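PDB 1Y9Z: alkaline serine protease from Pseudoalteromonas sp., which probably hydrolyses peptide bonds in proteins as a cold-adapted, subtilisin-like serine endopeptidase. Local coordinates for residues S19-R24 with Q89-H94. Residues are numbered along the deposited sequence; the frame is centred on the assembly and turned at random.
Sequences SQAGNR and QNANIH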
loop_
_atom_site.group_PDB
_atom_site.type_symbol
_atom_site.label_atom_id
_atom_site.label_comp_id
_atom_site.label_asym_id
_atom_site.label_seq_id
_atom_site.Cartn_x
_atom_site.Cartn_y
_atom_site.Cartn_z
ATOM N N SER A 19 -17.812 -0.478 14.746
ATOM C CA SER A 19 -18.625 0.199 15.754
ATOM C C SER A 19 -18.062 0.128 17.169
ATOM O O SER A 19 -18.316 1.020 17.976
ATOM C CB SER A 19 -20.056 -0.354 15.752
ATOM O OG SER A 19 -20.103 -1.672 16.267
ATOM N N GLN A 20 -17.296 -0.915 17.473
ATOM C CA GLN A 20 -16.733 -1.060 18.813
ATOM C C GLN A 20 -15.245 -0.731 18.887
ATOM O O GLN A 20 -14.618 -0.908 19.935
ATOM C CB GLN A 20 -16.959 -2.484 19.327
ATOM C CG GLN A 20 -18.420 -2.915 19.346
ATOM C CD GLN A 20 -19.308 -1.941 20.100
ATOM O OE1 GLN A 20 -19.084 -1.663 21.280
ATOM N NE2 GLN A 20 -20.320 -1.416 19.421
ATOM N N ALA A 21 -14.683 -0.239 17.787
ATOM C CA ALA A 21 -13.258 0.087 17.743
ATOM C C ALA A 21 -12.853 1.185 18.721
ATOM O O ALA A 21 -11.662 1.435 18.920
ATOM C CB ALA A 21 -12.855 0.469 16.325
ATOM N N GLY A 22 -13.837 1.837 19.329
ATOM C CA GLY A 22 -13.540 2.879 20.292
ATOM C C GLY A 22 -12.902 2.299 21.542
ATOM O O GLY A 22 -12.372 3.040 22.374
ATOM N N ASN A 23 -12.950 0.978 21.691
ATOM C CA ASN A 23 -12.344 0.356 22.861
ATOM C C ASN A 23 -10.883 -0.005 22.605
ATOM O O ASN A 23 -10.202 -0.530 23.484
ATOM C CB ASN A 23 -13.162 -0.872 23.322
ATOM C CG ASN A 23 -13.136 -2.033 22.333
ATOM O OD1 ASN A 23 -14.092 -2.814 22.259
ATOM N ND2 ASN A 23 -12.044 -2.176 21.598
ATOM N N ARG A 24 -10.408 0.305 21.398
ATOM C CA ARG A 24 -9.024 0.037 21.002
ATOM C C ARG A 24 -8.306 1.331 20.616
ATOM O O ARG A 24 -8.932 2.318 20.227
ATOM C CB ARG A 24 -8.968 -0.893 19.779
ATOM C CG ARG A 24 -9.581 -2.279 19.935
ATOM C CD ARG A 24 -8.796 -3.154 20.897
ATOM N NE ARG A 24 -9.075 -2.816 22.287
ATOM C CZ ARG A 24 -8.410 -3.313 23.324
ATOM N NH1 ARG A 24 -8.736 -2.950 24.557
ATOM N NH2 ARG A 24 -7.416 -4.170 23.131
ATOM N N GLN A 89 -14.985 6.613 11.953
ATOM C CA GLN A 89 -14.668 7.534 13.040
ATOM C C GLN A 89 -14.940 6.976 14.441
ATOM O O GLN A 89 -15.497 7.662 15.302
ATOM C CB GLN A 89 -15.449 8.836 12.823
ATOM C CG GLN A 89 -15.056 9.561 11.540
ATOM C CD GLN A 89 -16.074 10.595 11.103
ATOM O OE1 GLN A 89 -17.055 10.275 10.430
ATOM N NE2 GLN A 89 -15.847 11.843 11.486
ATOM N N ASN A 90 -14.519 5.737 14.665
ATOM C CA ASN A 90 -14.706 5.077 15.954
ATOM C C ASN A 90 -13.369 4.762 16.623
ATOM O O ASN A 90 -13.164 5.060 17.799
ATOM C CB ASN A 90 -15.500 3.783 15.768
ATOM C CG ASN A 90 -16.959 4.036 15.442
ATOM O OD1 ASN A 90 -17.520 3.422 14.532
ATOM N ND2 ASN A 90 -17.584 4.936 16.193
ATOM N N ALA A 91 -12.462 4.155 15.866
ATOM C CA ALA A 91 -11.156 3.789 16.395
ATOM C C ALA A 91 -10.369 4.986 16.907
ATOM O O ALA A 91 -10.472 6.089 16.370
ATOM C CB ALA A 91 -10.352 3.070 15.324
ATOM N N ASN A 92 -9.589 4.760 17.959
ATOM C CA ASN A 92 -8.746 5.805 18.517
ATOM C C ASN A 92 -7.386 5.629 17.868
ATOM O O ASN A 92 -6.848 4.522 17.829
ATOM C CB ASN A 92 -8.614 5.656 20.031
ATOM C CG ASN A 92 -9.932 5.813 20.742
ATOM O OD1 ASN A 92 -10.525 6.892 20.744
ATOM N ND2 ASN A 92 -10.411 4.730 21.340
ATOM N N ILE A 93 -6.845 6.724 17.355
ATOM C CA ILE A 93 -5.553 6.705 16.687
ATOM C C ILE A 93 -4.606 7.678 17.366
ATOM O O ILE A 93 -4.973 8.823 17.630
ATOM C CB ILE A 93 -5.695 7.136 15.214
ATOM C CG1 ILE A 93 -6.744 6.268 14.518
ATOM C CG2 ILE A 93 -4.349 7.034 14.505
ATOM C CD1 ILE A 93 -7.106 6.744 13.125
ATOM N N HIS A 94 -3.393 7.220 17.664
ATOM C CA HIS A 94 -2.396 8.088 18.277
ATOM C C HIS A 94 -1.218 8.164 17.320
ATOM O O HIS A 94 -0.763 7.148 16.793
ATOM C CB HIS A 94 -1.928 7.555 19.631
ATOM C CG HIS A 94 -1.224 8.584 20.459
ATOM N ND1 HIS A 94 -1.885 9.645 21.040
ATOM C CD2 HIS A 94 0.086 8.744 20.764
ATOM C CE1 HIS A 94 -1.013 10.415 21.667
ATOM N NE2 HIS A 94 0.190 9.891 21.514
#
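N92 reaches across to two carbonyl oxygens of the turn at 21-24, a compact case of an asparagine amide tying a turn to the start of a neighbouring strand. Its ND2 donates to R24 O at 3.0 Å, coming from above the carbonyl plane, with an N-H...O angle of 151°. The same nitrogen lies 2.8 Å from G22 O, but that bond is strongly bent and weak. CG of N92 lies beside the backbone N (chi1 -63°), anti to the carbonyl carbon. The backbone N of N92 gives a weak bond to R24 O at 3.4 Å. That oxygen therefore receives both the backbone and the side chain of one residue. An alanine at N92 would probably leave G22 O without its weak donor and R24 O with the long, weak bond from the backbone N as its only hydrogen bond from this segment.

Carbon-donor contacts extend the polar set: A91 CA points its hydrogen almost straight at A21 O, 3.5 Å away, while G22 CA approaches N90 O at 3.3 Å. A21 O also accepts the amide of R24, closing the 3-10 turn.

Apolar contact is small and buried, the methyls of A21 and A91 meeting at 3.7 Å between CB atoms. The end of the R24 side chain leads away from the contact, to a cation-pi contact with W383 of helix 368-385.

N92 also bonds through its backbone to I26, and H94 to I26 and I28, so the parallel pairing begins here. The arrangement marks the entrance to two adjacent parallel strands, 25-30 and 92-100, in the central sheet of the subtilisin-like alpha/beta domain.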